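Local coordinates for protein acyltransferase (Streptococcus pneumoniae, PDB 5UG1) that probably transfers acetyl groups onto peptidoglycan as the catalytic domain of an O-acetyltransferase with an atypical alpha/beta hydrolase fold, at residues A109-M112 / R113-E117; P67-Y70 / K71-D75; A125-N128 / Q129-E133. All coordinates share one frame; numbering follows the deposited sequence.

Interaction 1 (A109-M112 / R113-E117); sequences AAYM and RELAE. With NA (sodium ion), chain C.
The guanidinium group of Arg113 lies over the turn that precedes it: the carbonyl carbon of Ala109 sits over one of its faces, and the Ala109 methyl comes within 3.9 Å, CB to Arg113 NH2. Ala110 N approaches the same flat group obliquely. The second flat group, the Tyr111 ring, is met obliquely by two side chains of the next turn. Glu114 brings OE1 to 3.6 Å from Tyr111 CD1, its carboxylate plane turned 52° from the ring, while Leu115 CD1 rests 3.9 Å from Tyr111 CE2. With CG anti to the backbone N (chi1 -168°), the tyrosine leans toward helix 70-80, where a probable, unusually short hydrogen bond joins its hydroxyl to Asp75. All of this belongs to helix 102-118, the connection between parallel strands 86-90 and 122-125 in a beta-alpha-beta unit. Regular i to i+4 bonds hold the turn, among them Arg113 N to Ala109 O at 3.0 Å and Ala116 N to Met112 O at 3.0 Å. The extended Arg113 chain carries its charge past Ala109 O to the salt bridge with Asp126, and NH2 also bonds Asn128, so two of its nitrogens are fixed by the segment that follows strand 122-125. On the buried side, Met112 bends at chi3 (68°) and packs on Trp74, Thr91 and Pro92. Near the C-terminal end of the helix, Ala116 O binds the sodium ion at 2.3 Å; two waters and the carbonyl oxygens of Thr119 and Ile122 complete the site, and one of those waters donates to Glu117 O.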
loop_
_atom_site.group_PDB
_atom_site.type_symbol
_atom_site.label_atom_id
_atom_site.label_comp_id
_atom_site.label_asym_id
_atom_site.label_seq_id
_atom_site.Cartn_x
_atom_site.Cartn_y
_atom_site.Cartn_z
ATOM N N ALA A 109 -2.824 10.186 3.299
ATOM C CA ALA A 109 -3.582 9.096 3.895
ATOM C C ALA A 109 -5.070 9.417 3.901
ATOM O O ALA A 109 -5.890 8.576 3.537
ATOM C CB ALA A 109 -3.080 8.816 5.316
ATOM N N ALA A 110 -5.434 10.640 4.300
ATOM C CA ALA A 110 -6.848 11.005 4.364
ATOM C C ALA A 110 -7.501 10.950 2.990
ATOM O O ALA A 110 -8.628 10.460 2.845
ATOM C CB ALA A 110 -7.008 12.402 4.972
ATOM N N TYR A 111 -6.810 11.464 1.971
ATOM C CA TYR A 111 -7.350 11.478 0.616
ATOM C C TYR A 111 -7.519 10.067 0.059
ATOM O O TYR A 111 -8.496 9.791 -0.649
ATOM C CB TYR A 111 -6.437 12.303 -0.289
ATOM C CG TYR A 111 -7.047 12.621 -1.625
ATOM C CD1 TYR A 111 -8.183 13.420 -1.710
ATOM C CD2 TYR A 111 -6.498 12.130 -2.800
ATOM C CE1 TYR A 111 -8.757 13.713 -2.918
ATOM C CE2 TYR A 111 -7.068 12.428 -4.030
ATOM C CZ TYR A 111 -8.200 13.224 -4.077
ATOM O OH TYR A 111 -8.794 13.538 -5.278
ATOM N N MET A 112 -6.565 9.171 0.341
ATOM C CA MET A 112 -6.697 7.770 -0.052
ATOM C C MET A 112 -7.902 7.122 0.614
ATOM O O MET A 112 -8.615 6.336 -0.013
ATOM C CB MET A 112 -5.429 6.991 0.302
ATOM C CG MET A 112 -4.157 7.497 -0.373
ATOM S SD MET A 112 -2.662 6.824 0.375
ATOM C CE MET A 112 -2.843 5.103 -0.125
ATOM N N ARG A 113 -8.142 7.434 1.892
ATOM C CA ARG A 113 -9.362 6.965 2.537
ATOM C C ARG A 113 -10.598 7.445 1.783
ATOM O O ARG A 113 -11.567 6.691 1.633
ATOM C CB ARG A 113 -9.404 7.425 3.992
ATOM C CG ARG A 113 -8.329 6.780 4.871
ATOM C CD ARG A 113 -8.373 7.284 6.310
ATOM N NE ARG A 113 -7.175 6.855 7.023
ATOM C CZ ARG A 113 -6.238 7.669 7.506
ATOM N NH1 ARG A 113 -6.360 8.988 7.406
ATOM N NH2 ARG A 113 -5.180 7.159 8.122
ATOM N N GLU A 114 -10.577 8.685 1.272
ATOM C CA GLU A 114 -11.757 9.207 0.581
ATOM C C GLU A 114 -11.998 8.454 -0.710
ATOM O O GLU A 114 -13.144 8.141 -1.052
ATOM C CB GLU A 114 -11.609 10.704 0.302
ATOM C CG GLU A 114 -11.318 11.512 1.548
ATOM C CD GLU A 114 -11.519 13.009 1.379
ATOM O OE1 GLU A 114 -11.114 13.576 0.342
ATOM O OE2 GLU A 114 -12.089 13.619 2.301
ATOM N N LEU A 115 -10.921 8.150 -1.431
ATOM C CA LEU A 115 -11.037 7.422 -2.680
ATOM C C LEU A 115 -11.549 6.008 -2.439
ATOM O O LEU A 115 -12.406 5.523 -3.181
ATOM C CB LEU A 115 -9.682 7.405 -3.399
ATOM C CG LEU A 115 -9.212 8.733 -3.997
ATOM C CD1 LEU A 115 -7.806 8.617 -4.615
ATOM C CD2 LEU A 115 -10.213 9.212 -5.022
ATOM N N ALA A 116 -11.040 5.338 -1.402
ATOM C CA ALA A 116 -11.483 3.975 -1.110
ATOM C C ALA A 116 -12.944 3.949 -0.673
ATOM O O ALA A 116 -13.710 3.079 -1.096
ATOM C CB ALA A 116 -10.591 3.351 -0.038
ATOM N N GLU A 117 -13.346 4.882 0.184
ATOM C CA GLU A 117 -14.753 4.985 0.549
ATOM C C GLU A 117 -15.624 5.189 -0.680
ATOM O O GLU A 117 -16.702 4.589 -0.801
ATOM C CB GLU A 117 -14.948 6.137 1.530
ATOM C CG GLU A 117 -14.460 5.824 2.909
ATOM C CD GLU A 117 -15.205 4.654 3.494
ATOM O OE1 GLU A 117 -16.390 4.836 3.861
ATOM O OE2 GLU A 117 -14.617 3.550 3.554
HETATM NA NA NA C . -14.523 1.060 -1.860
HETATM O O HOH W 1 -16.718 2.006 -1.863
HETATM O O HOH W 2 -14.367 0.575 0.455
#

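Interaction 2 (P67-Y70 / K71-D75)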
loop_
_atom_site.group_PDB
_atom_site.type_symbol
_atom_site.label_atom_id
_atom_site.label_comp_id
_atom_site.label_asym_id
_atom_site.label_seq_id
_atom_site.Cartn_x
_atom_site.Cartn_y
_atom_site.Cartn_z
ATOM N N PRO A 67 5.645 12.769 -1.081
ATOM C CA PRO A 67 4.197 12.860 -0.855
ATOM C C PRO A 67 3.561 14.116 -1.427
ATOM O O PRO A 67 2.327 14.196 -1.455
ATOM C CB PRO A 67 4.087 12.837 0.674
ATOM C CG PRO A 67 5.342 13.608 1.113
ATOM C CD PRO A 67 6.417 13.212 0.100
ATOM N N GLU A 68 4.352 15.087 -1.887
ATOM C CA GLU A 68 3.812 16.417 -2.163
ATOM C C GLU A 68 2.701 16.378 -3.209
ATOM O O GLU A 68 1.701 17.095 -3.086
ATOM C CB GLU A 68 4.936 17.359 -2.602
ATOM C CG GLU A 68 4.505 18.818 -2.754
ATOM C CD GLU A 68 4.021 19.167 -4.166
ATOM O OE1 GLU A 68 4.340 18.421 -5.129
ATOM O OE2 GLU A 68 3.330 20.205 -4.306
ATOM N N ASN A 69 2.849 15.543 -4.244
ATOM C CA ASN A 69 1.879 15.483 -5.335
ATOM C C ASN A 69 0.790 14.438 -5.098
ATOM O O ASN A 69 0.275 13.862 -6.067
ATOM C CB ASN A 69 2.591 15.220 -6.664
ATOM C CG ASN A 69 1.815 15.763 -7.867
ATOM O OD1 ASN A 69 1.048 16.717 -7.744
ATOM N ND2 ASN A 69 2.013 15.152 -9.031
ATOM N N TYR A 70 0.412 14.183 -3.838
ATOM C CA TYR A 70 -0.459 13.040 -3.549
ATOM C C TYR A 70 -1.811 13.166 -4.245
ATOM O O TYR A 70 -2.364 12.160 -4.710
ATOM C CB TYR A 70 -0.664 12.874 -2.044
ATOM C CG TYR A 70 -1.480 13.975 -1.429
ATOM C CD1 TYR A 70 -0.867 15.130 -0.964
ATOM C CD2 TYR A 70 -2.868 13.870 -1.315
ATOM C CE1 TYR A 70 -1.605 16.155 -0.409
ATOM C CE2 TYR A 70 -3.615 14.888 -0.765
ATOM C CZ TYR A 70 -2.978 16.032 -0.315
ATOM O OH TYR A 70 -3.696 17.067 0.245
ATOM N N LYS A 71 -2.376 14.381 -4.304
ATOM C CA LYS A 71 -3.690 14.547 -4.923
ATOM C C LYS A 71 -3.684 14.012 -6.354
ATOM O O LYS A 71 -4.430 13.082 -6.687
ATOM C CB LYS A 71 -4.112 16.015 -4.898
ATOM C CG LYS A 71 -4.749 16.491 -3.618
ATOM C CD LYS A 71 -5.016 18.008 -3.713
ATOM C CE LYS A 71 -5.576 18.595 -2.422
ATOM N NZ LYS A 71 -5.532 20.082 -2.451
ATOM N N ASP A 72 -2.814 14.565 -7.209
ATOM C CA ASP A 72 -2.755 14.111 -8.595
ATOM C C ASP A 72 -2.331 12.648 -8.684
ATOM O O ASP A 72 -2.876 11.890 -9.490
ATOM C CB ASP A 72 -1.811 14.989 -9.412
ATOM C CG ASP A 72 -2.390 16.370 -9.691
ATOM O OD1 ASP A 72 -3.582 16.593 -9.396
ATOM O OD2 ASP A 72 -1.657 17.234 -10.211
ATOM N N ASP A 73 -1.370 12.230 -7.858
ATOM C CA ASP A 73 -0.866 10.860 -7.961
ATOM C C ASP A 73 -1.950 9.836 -7.635
ATOM O O ASP A 73 -2.100 8.835 -8.347
ATOM C CB ASP A 73 0.357 10.664 -7.055
ATOM C CG ASP A 73 1.679 11.028 -7.757
ATOM O OD1 ASP A 73 1.782 10.832 -8.989
ATOM O OD2 ASP A 73 2.615 11.516 -7.090
ATOM N N TRP A 74 -2.719 10.058 -6.568
ATOM C CA TRP A 74 -3.705 9.050 -6.206
ATOM C C TRP A 74 -4.931 9.138 -7.090
ATOM O O TRP A 74 -5.530 8.104 -7.405
ATOM C CB TRP A 74 -4.080 9.171 -4.727
ATOM C CG TRP A 74 -2.981 8.699 -3.854
ATOM C CD1 TRP A 74 -2.216 9.453 -3.010
ATOM C CD2 TRP A 74 -2.476 7.356 -3.772
ATOM N NE1 TRP A 74 -1.278 8.651 -2.391
ATOM C CE2 TRP A 74 -1.419 7.364 -2.848
ATOM C CE3 TRP A 74 -2.825 6.152 -4.390
ATOM C CZ2 TRP A 74 -0.707 6.214 -2.526
ATOM C CZ3 TRP A 74 -2.134 5.015 -4.060
ATOM C CH2 TRP A 74 -1.080 5.048 -3.142
ATOM N N ASP A 75 -5.315 10.350 -7.499
ATOM C CA ASP A 75 -6.316 10.490 -8.553
ATOM C C ASP A 75 -5.901 9.708 -9.792
ATOM O O ASP A 75 -6.701 8.969 -10.374
ATOM C CB ASP A 75 -6.505 11.957 -8.920
ATOM C CG ASP A 75 -7.364 12.703 -7.940
ATOM O OD1 ASP A 75 -7.953 12.062 -7.035
ATOM O OD2 ASP A 75 -7.451 13.939 -8.094
HETATM O O HOH W 3 -1.088 17.012 -3.726
HETATM O O HOH W 4 -1.284 17.036 -6.614
HETATM O O HOH W 5 3.659 12.840 -9.649
#
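Tyr70 and Lys71 run side by side and point the same way, the lysine CG 3.5 Å from Tyr70 CE2 and its CE 3.6 Å from Tyr70 OH. The tyrosine torsion sets CG between the backbone N and the carbonyl carbon (chi1 69°), which turns the ring back close to Lys71 N, and the extended lysine chain runs along it. Pro67 O lies at the ring edge, in its plane. The inward side is the more closely buried: Trp74 CD1 comes to 3.2 Å from Tyr70 O and also meets Tyr70 CB, and the buried indole continues onto Leu115 of helix 102-118, while Tyr70 itself touches Lys107 and Ala108. Residues 71-75 lie in the first turns of helix 70-80, which Asn69 precedes as the N-cap residue. Asn69 O accepts from Asp73 N at 2.9 Å, and Tyr70 O accepts from Trp74 N. The Asn69 side chain makes no capping bond, and its OD1 is linked to Asp72 N through a water that donates to OD1 at 2.6 Å. On this looser, outer side the exposed polar groups are joined largely through water. A second water accepts from Asn69 ND2 and donates to Asp73 OD1, linking two side chains whose amide and carboxylate planes stand 69° apart. A third bridges Glu68 O and Lys71 N, over one face of the tyrosine ring near its rim.

Interaction 3 (A125-N128 / Q129-E133); sequences ADWN and QVAKE
Asn128 reaches across to Lys132 one turn later along helix 127-132. Its CB carries the amide outward; CG, held anti to the backbone N (chi1 179°), faces Lys132 CE at 3.9 Å. At the tip, OD1, which Arg113 shares, accepts from Lys132 NZ at 2.9 Å, in the carbonyl plane and on a lone pair. Lys132 NZ also forms a salt bridge with Glu106, whose OE2 accepts from Asn128 ND2. Since ND2 donates to Pro92 O as well, both ends of the amide are engaged and its rotation is fixed. At the start of the helix, Asp126 is the N-cap: OD1 takes the Gln129 N-H at 3.1 Å from above the carboxylate plane, and Thr91 bonds the same oxygen. On another side of the turn, the Ala131 methyl makes a CH-pi contact with Trp127, 4.1 Å from CB to the centroid of the six-membered ring and 15° off its normal; Tyr160 meets this indole edge-to-face. Two salt bridges, Asp126 with Arg113 and Glu106 with Lys132, are thus joined through the neutral amide of Asn128, a partly buried arrangement that would be expected to keep the aspartate ionised.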
loop_
_atom_site.group_PDB
_atom_site.type_symbol
_atom_site.label_atom_id
_atom_site.label_comp_id
_atom_site.label_asym_id
_atom_site.label_seq_id
_atom_site.Cartn_x
_atom_site.Cartn_y
_atom_site.Cartn_z
ATOM N N ALA A 125 -6.273 -0.291 3.016
ATOM C CA ALA A 125 -5.433 -1.000 3.980
ATOM C C ALA A 125 -4.742 0.086 4.803
ATOM O O ALA A 125 -3.722 0.638 4.372
ATOM C CB ALA A 125 -4.430 -1.918 3.286
ATOM N N ASP A 126 -5.295 0.398 5.983
ATOM C CA ASP A 126 -4.967 1.648 6.682
ATOM C C ASP A 126 -3.770 1.454 7.617
ATOM O O ASP A 126 -3.867 1.495 8.851
ATOM C CB ASP A 126 -6.181 2.173 7.432
ATOM C CG ASP A 126 -6.129 3.678 7.627
ATOM O OD1 ASP A 126 -5.025 4.258 7.510
ATOM O OD2 ASP A 126 -7.196 4.284 7.885
ATOM N N TRP A 127 -2.615 1.246 6.985
ATOM C CA TRP A 127 -1.358 1.179 7.719
ATOM C C TRP A 127 -1.141 2.427 8.570
ATOM O O TRP A 127 -0.668 2.337 9.711
ATOM C CB TRP A 127 -0.216 0.991 6.723
ATOM C CG TRP A 127 1.161 1.209 7.288
ATOM C CD1 TRP A 127 2.050 2.184 6.933
ATOM C CD2 TRP A 127 1.802 0.429 8.302
ATOM N NE1 TRP A 127 3.206 2.059 7.667
ATOM C CE2 TRP A 127 3.079 0.986 8.512
ATOM C CE3 TRP A 127 1.419 -0.692 9.055
ATOM C CZ2 TRP A 127 3.978 0.462 9.452
ATOM C CZ3 TRP A 127 2.320 -1.212 9.985
ATOM C CH2 TRP A 127 3.577 -0.632 10.175
ATOM N N ASN A 128 -1.469 3.601 8.026
ATOM C CA ASN A 128 -1.369 4.846 8.783
ATOM C C ASN A 128 -2.084 4.741 10.129
ATOM O O ASN A 128 -1.527 5.093 11.172
ATOM C CB ASN A 128 -1.953 5.996 7.953
ATOM C CG ASN A 128 -1.906 7.326 8.669
ATOM O OD1 ASN A 128 -2.786 7.644 9.475
ATOM N ND2 ASN A 128 -0.886 8.126 8.363
ATOM N N GLN A 129 -3.326 4.256 10.121
ATOM C CA GLN A 129 -4.070 4.131 11.369
ATOM C C GLN A 129 -3.451 3.087 12.288
ATOM O O GLN A 129 -3.327 3.322 13.496
ATOM C CB GLN A 129 -5.529 3.793 11.075
ATOM C CG GLN A 129 -6.326 3.379 12.295
ATOM C CD GLN A 129 -7.802 3.231 11.981
ATOM O OE1 GLN A 129 -8.178 2.926 10.847
ATOM N NE2 GLN A 129 -8.648 3.463 12.979
ATOM N N VAL A 130 -3.047 1.934 11.737
ATOM C CA VAL A 130 -2.475 0.858 12.549
ATOM C C VAL A 130 -1.140 1.292 13.155
ATOM O O VAL A 130 -0.884 1.093 14.354
ATOM C CB VAL A 130 -2.337 -0.423 11.704
ATOM C CG1 VAL A 130 -1.350 -1.428 12.344
ATOM C CG2 VAL A 130 -3.710 -1.069 11.504
ATOM N N ALA A 131 -0.283 1.919 12.337
ATOM C CA ALA A 131 1.025 2.374 12.801
ATOM C C ALA A 131 0.916 3.309 13.995
ATOM O O ALA A 131 1.748 3.258 14.904
ATOM C CB ALA A 131 1.765 3.079 11.676
ATOM N N LYS A 132 -0.088 4.186 14.004
ATOM C CA LYS A 132 -0.239 5.100 15.129
ATOM C C LYS A 132 -0.611 4.367 16.409
ATOM O O LYS A 132 -0.405 4.907 17.503
ATOM C CB LYS A 132 -1.288 6.161 14.814
ATOM C CG LYS A 132 -0.919 7.064 13.678
ATOM C CD LYS A 132 -2.065 8.006 13.370
ATOM C CE LYS A 132 -1.743 8.912 12.199
ATOM N NZ LYS A 132 -2.972 9.556 11.671
ATOM N N GLU A 133 -1.138 3.152 16.299
ATOM C CA GLU A 133 -1.596 2.419 17.468
ATOM C C GLU A 133 -0.494 1.611 18.130
ATOM O O GLU A 133 -0.743 0.990 19.165
ATOM C CB GLU A 133 -2.739 1.475 17.096
ATOM C CG GLU A 133 -4.048 2.133 16.732
ATOM C CD GLU A 133 -5.172 1.111 16.635
ATOM O OE1 GLU A 133 -5.985 1.028 17.587
ATOM O OE2 GLU A 133 -5.219 0.369 15.623
#

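From the N terminus, the chain first makes interaction 2 at the start of helix 70-80, then interaction 1 on helix 102-118 and finally interaction 3 at the start of helix 127-132. Each closes just one or two helical turns, so they stand in series and none nests within or crosses another. Interactions 1 and 2 join their helices where, among other contacts, Tyr111 CE2 lies 3.8 Å from Lys71 O. Interaction 1 also packs on interaction 3, with Ala109 CB 3.8 Å from Asn128 ND2. Interactions 2 and 3 do not touch each other; helix 102-118 lies in contact with both, tying helix 70-80 to the segment leaving edge strand 122-125.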